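Local coordinates for Lmo1076 protein (Listeria monocytogenes serovar 1/2a, PDB 3FI7), which hydrolyses cell-wall peptidoglycan as the autolysin Auto, an N-acetylglucosaminidase of family GH73 whose catalytic domain is held in this chain, at residues M55-A60 and Y177-Y182. Residues are numbered along the deposited sequence; the frame is centred on the assembly and turned at random. Where two conformers were deposited one is given.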
ATOM      1  N   MET A  55       3.353  -0.049  -4.183  1.00 26.46           N
ATOM      2  CA  MET A  55       3.319  -0.312  -2.742  1.00 35.50           C
ATOM      3  C   MET A  55       2.351   0.611  -1.993  1.00 36.92           C
ATOM      4  O   MET A  55       1.604   0.174  -1.111  1.00 33.94           O
ATOM      5  CB  MET A  55       4.717  -0.185  -2.130  1.00 32.26           C
ATOM      6  CG  MET A  55       4.726  -0.439  -0.621  1.00 41.89           C
ATOM      7  SD  MET A  55       6.346  -0.243   0.165  1.00 49.30           S
ATOM      8  CE  MET A  55       7.052  -1.866  -0.110  1.00 40.01           C
ATOM      9  N   ILE A  56       2.378   1.894  -2.339  1.00 28.19           N
ATOM     10  CA  ILE A  56       1.516   2.860  -1.677  1.00 31.28           C
ATOM     11  C   ILE A  56       0.063   2.559  -2.032  1.00 29.11           C
ATOM     12  O   ILE A  56      -0.804   2.583  -1.169  1.00 34.84           O
ATOM     13  CB  ILE A  56       1.890   4.314  -2.059  1.00 29.04           C
ATOM     14  CG1 ILE A  56       3.278   4.663  -1.517  1.00 30.14           C
ATOM     15  CG2 ILE A  56       0.854   5.288  -1.537  1.00 26.31           C
ATOM     16  CD1 ILE A  56       3.964   5.803  -2.261  1.00 33.90           C
ATOM     17  N   ALA A  57      -0.199   2.260  -3.301  1.00 29.81           N
ATOM     18  CA  ALA A  57      -1.558   1.908  -3.721  1.00 31.94           C
ATOM     19  C   ALA A  57      -2.047   0.639  -3.017  1.00 33.62           C
ATOM     20  O   ALA A  57      -3.187   0.575  -2.563  1.00 33.45           O
ATOM     21  CB  ALA A  57      -1.627   1.739  -5.220  1.00 28.97           C
ATOM     22  N   GLN A  58      -1.180  -0.363  -2.913  1.00 30.15           N
ATOM     23  CA  GLN A  58      -1.540  -1.581  -2.193  1.00 31.37           C
ATOM     24  C   GLN A  58      -1.845  -1.291  -0.735  1.00 33.48           C
ATOM     25  O   GLN A  58      -2.825  -1.802  -0.194  1.00 33.14           O
ATOM     26  CB  GLN A  58      -0.437  -2.640  -2.282  1.00 29.29           C
ATOM     27  CG  GLN A  58      -0.520  -3.509  -3.506  1.00 29.09           C
ATOM     28  CD  GLN A  58       0.233  -4.812  -3.331  1.00 38.61           C
ATOM     29  OE1 GLN A  58       1.462  -4.825  -3.263  1.00 36.91           O
ATOM     30  NE2 GLN A  58      -0.500  -5.921  -3.261  1.00 33.06           N
ATOM     31  N   ALA A  59      -1.016  -0.462  -0.100  1.00 33.17           N
ATOM     32  CA  ALA A  59      -1.218  -0.167   1.314  1.00 32.94           C
ATOM     33  C   ALA A  59      -2.552   0.519   1.541  1.00 31.30           C
ATOM     34  O   ALA A  59      -3.244   0.201   2.499  1.00 34.27           O
ATOM     35  CB  ALA A  59      -0.089   0.669   1.876  1.00 26.76           C
ATOM     36  N   ALA A  60      -2.915   1.445   0.653  1.00 29.32           N
ATOM     37  CA  ALA A  60      -4.165   2.186   0.802  1.00 32.74           C
ATOM     38  C   ALA A  60      -5.352   1.259   0.603  1.00 32.44           C
ATOM     39  O   ALA A  60      -6.353   1.348   1.311  1.00 30.17           O
ATOM     40  CB  ALA A  60      -4.239   3.347  -0.186  1.00 26.27           C
ATOM     41  N   TYR A 177      -4.128   9.744  -7.572  1.00 31.33           N
ATOM     42  CA  TYR A 177      -3.282  10.468  -6.624  1.00 30.50           C
ATOM     43  C   TYR A 177      -1.862  10.740  -7.154  1.00 32.33           C
ATOM     44  O   TYR A 177      -0.978  11.125  -6.381  1.00 32.14           O
ATOM     45  CB  TYR A 177      -3.259   9.752  -5.258  1.00 30.27           C
ATOM     46  CG  TYR A 177      -4.609   9.791  -4.579  1.00 32.40           C
ATOM     47  CD1 TYR A 177      -4.910  10.774  -3.640  1.00 29.64           C
ATOM     48  CD2 TYR A 177      -5.604   8.877  -4.912  1.00 30.35           C
ATOM     49  CE1 TYR A 177      -6.154  10.831  -3.032  1.00 28.30           C
ATOM     50  CE2 TYR A 177      -6.856   8.929  -4.308  1.00 30.54           C
ATOM     51  CZ  TYR A 177      -7.127   9.905  -3.375  1.00 32.29           C
ATOM     52  OH  TYR A 177      -8.372   9.962  -2.786  1.00 30.55           O
ATOM     53  N   ASN A 178      -1.670  10.566  -8.469  1.00 30.90           N
ATOM     54  CA  ASN A 178      -0.358  10.690  -9.124  0.50 30.83           C
ATOM     55  C   ASN A 178       0.750  10.026  -8.311  1.00 36.03           C
ATOM     56  O   ASN A 178       1.765  10.642  -7.977  1.00 38.81           O
ATOM     57  CB  ASN A 178      -0.004  12.151  -9.437  0.50 30.26           C
ATOM     58  CG  ASN A 178       1.060  12.279 -10.532  0.50 40.54           C
ATOM     59  OD1 ASN A 178       1.354  11.320 -11.248  0.50 43.60           O
ATOM     60  ND2 ASN A 178       1.636  13.471 -10.664  0.50 40.36           N
ATOM     61  N   LEU A 179       0.558   8.746  -8.006  1.00 32.04           N
ATOM     62  CA  LEU A 179       1.537   8.032  -7.192  1.00 30.82           C
ATOM     63  C   LEU A 179       2.863   7.780  -7.921  1.00 29.88           C
ATOM     64  O   LEU A 179       3.862   7.451  -7.289  1.00 31.93           O
ATOM     65  CB  LEU A 179       0.943   6.740  -6.623  1.00 32.38           C
ATOM     66  CG  LEU A 179      -0.294   6.958  -5.741  1.00 32.41           C
ATOM     67  CD1 LEU A 179      -0.813   5.627  -5.180  1.00 25.17           C
ATOM     68  CD2 LEU A 179       0.021   7.945  -4.608  1.00 22.02           C
ATOM     69  N   THR A 180       2.884   7.952  -9.242  1.00 27.65           N
ATOM     70  CA  THR A 180       4.139   7.785  -9.981  1.00 35.10           C
ATOM     71  C   THR A 180       5.187   8.853  -9.640  1.00 33.46           C
ATOM     72  O   THR A 180       6.364   8.667  -9.923  1.00 38.08           O
ATOM     73  CB  THR A 180       3.936   7.717 -11.515  1.00 35.83           C
ATOM     74  OG1 THR A 180       3.168   8.840 -11.950  1.00 40.55           O
ATOM     75  CG2 THR A 180       3.209   6.439 -11.907  1.00 35.18           C
ATOM     76  N   GLN A 181       4.763   9.953  -9.022  1.00 27.98           N
ATOM     77  CA  GLN A 181       5.702  10.987  -8.587  1.00 37.61           C
ATOM     78  C   GLN A 181       6.764  10.378  -7.674  1.00 37.35           C
ATOM     79  O   GLN A 181       7.884  10.875  -7.588  1.00 34.17           O
ATOM     80  CB  GLN A 181       4.978  12.128  -7.851  1.00 29.95           C
ATOM     81  CG  GLN A 181       4.580  11.796  -6.404  1.00 33.60           C
ATOM     82  CD  GLN A 181       3.719  12.881  -5.774  1.00 40.98           C
ATOM     83  OE1 GLN A 181       4.228  13.792  -5.107  1.00 30.02           O
ATOM     84  NE2 GLN A 181       2.405  12.797  -5.992  1.00 30.36           N
ATOM     85  N   TYR A 182       6.406   9.288  -7.004  1.00 35.08           N
ATOM     86  CA  TYR A 182       7.304   8.653  -6.043  1.00 26.79           C
ATOM     87  C   TYR A 182       8.232   7.624  -6.690  1.00 32.65           C
ATOM     88  O   TYR A 182       9.161   7.146  -6.046  1.00 31.85           O
ATOM     89  CB  TYR A 182       6.502   8.003  -4.905  1.00 25.76           C
ATOM     90  CG  TYR A 182       5.592   8.969  -4.172  1.00 28.27           C
ATOM     91  CD1 TYR A 182       6.120   9.987  -3.369  1.00 28.71           C
ATOM     92  CD2 TYR A 182       4.213   8.878  -4.290  1.00 27.42           C
ATOM     93  CE1 TYR A 182       5.292  10.884  -2.701  1.00 27.11           C
ATOM     94  CE2 TYR A 182       3.368   9.781  -3.633  1.00 23.43           C
ATOM     95  CZ  TYR A 182       3.916  10.774  -2.838  1.00 31.61           C
ATOM     96  OH  TYR A 182       3.088  11.661  -2.196  1.00 31.03           O
TER
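Ile56 and Ala57 meet Leu179 and Tyr182 in a small, buried contact of apolar side chains, where the C-terminal tail of the catalytic domain closes over one side of helix 52-63. Ile56 bridges Leu179 and Tyr182. The CD1 methyl of Leu179 lies 4.0 Å from CB of Ala57 and also nears the backbone N of that residue, while CG2 of Ile56 touches both branches of the leucine, CD1 at 4.0 Å and CD2 slightly farther off. The two branches of Ile56 divide the work: CG2, set opposite the backbone N, serves Leu179, whereas CG1 stands beside that N (chi1 -66°) and carries CD1 to Tyr182. There the methyl comes obliquely onto the ring, 3.7 Å from CD2 of Tyr182, the isoleucine chain running nearly perpendicular to the tyrosine side chain. CD2 of Leu179 lies at the edge of the same ring, in its plane, and CG of Gln181 sits over the centre of one face, 3.5 Å above it, so the ring is held by its own segment as well as by the helix. The tail reaches this place through a Schellman motif that ends helix 166-176, in an arrangement consistent with the lysozyme-like fold of this glucosaminidase family: Asn178, with positive phi, is the C' residue, and the chain then enters the 3-10 turn 179-182, which turns Leu179 and Tyr182 toward helix 52-63. Two donors of Gln181, NE2 and N, approach Asn178 O from opposite faces of its carbonyl plane; the side-chain bond is 3.0 Å long and fairly straight at 163°. Helices 166-176 and 29-47 flank the contact: Leu170 and Ile174 of the first touch Ala57, and Tyr182 rests on Ser38 of the second.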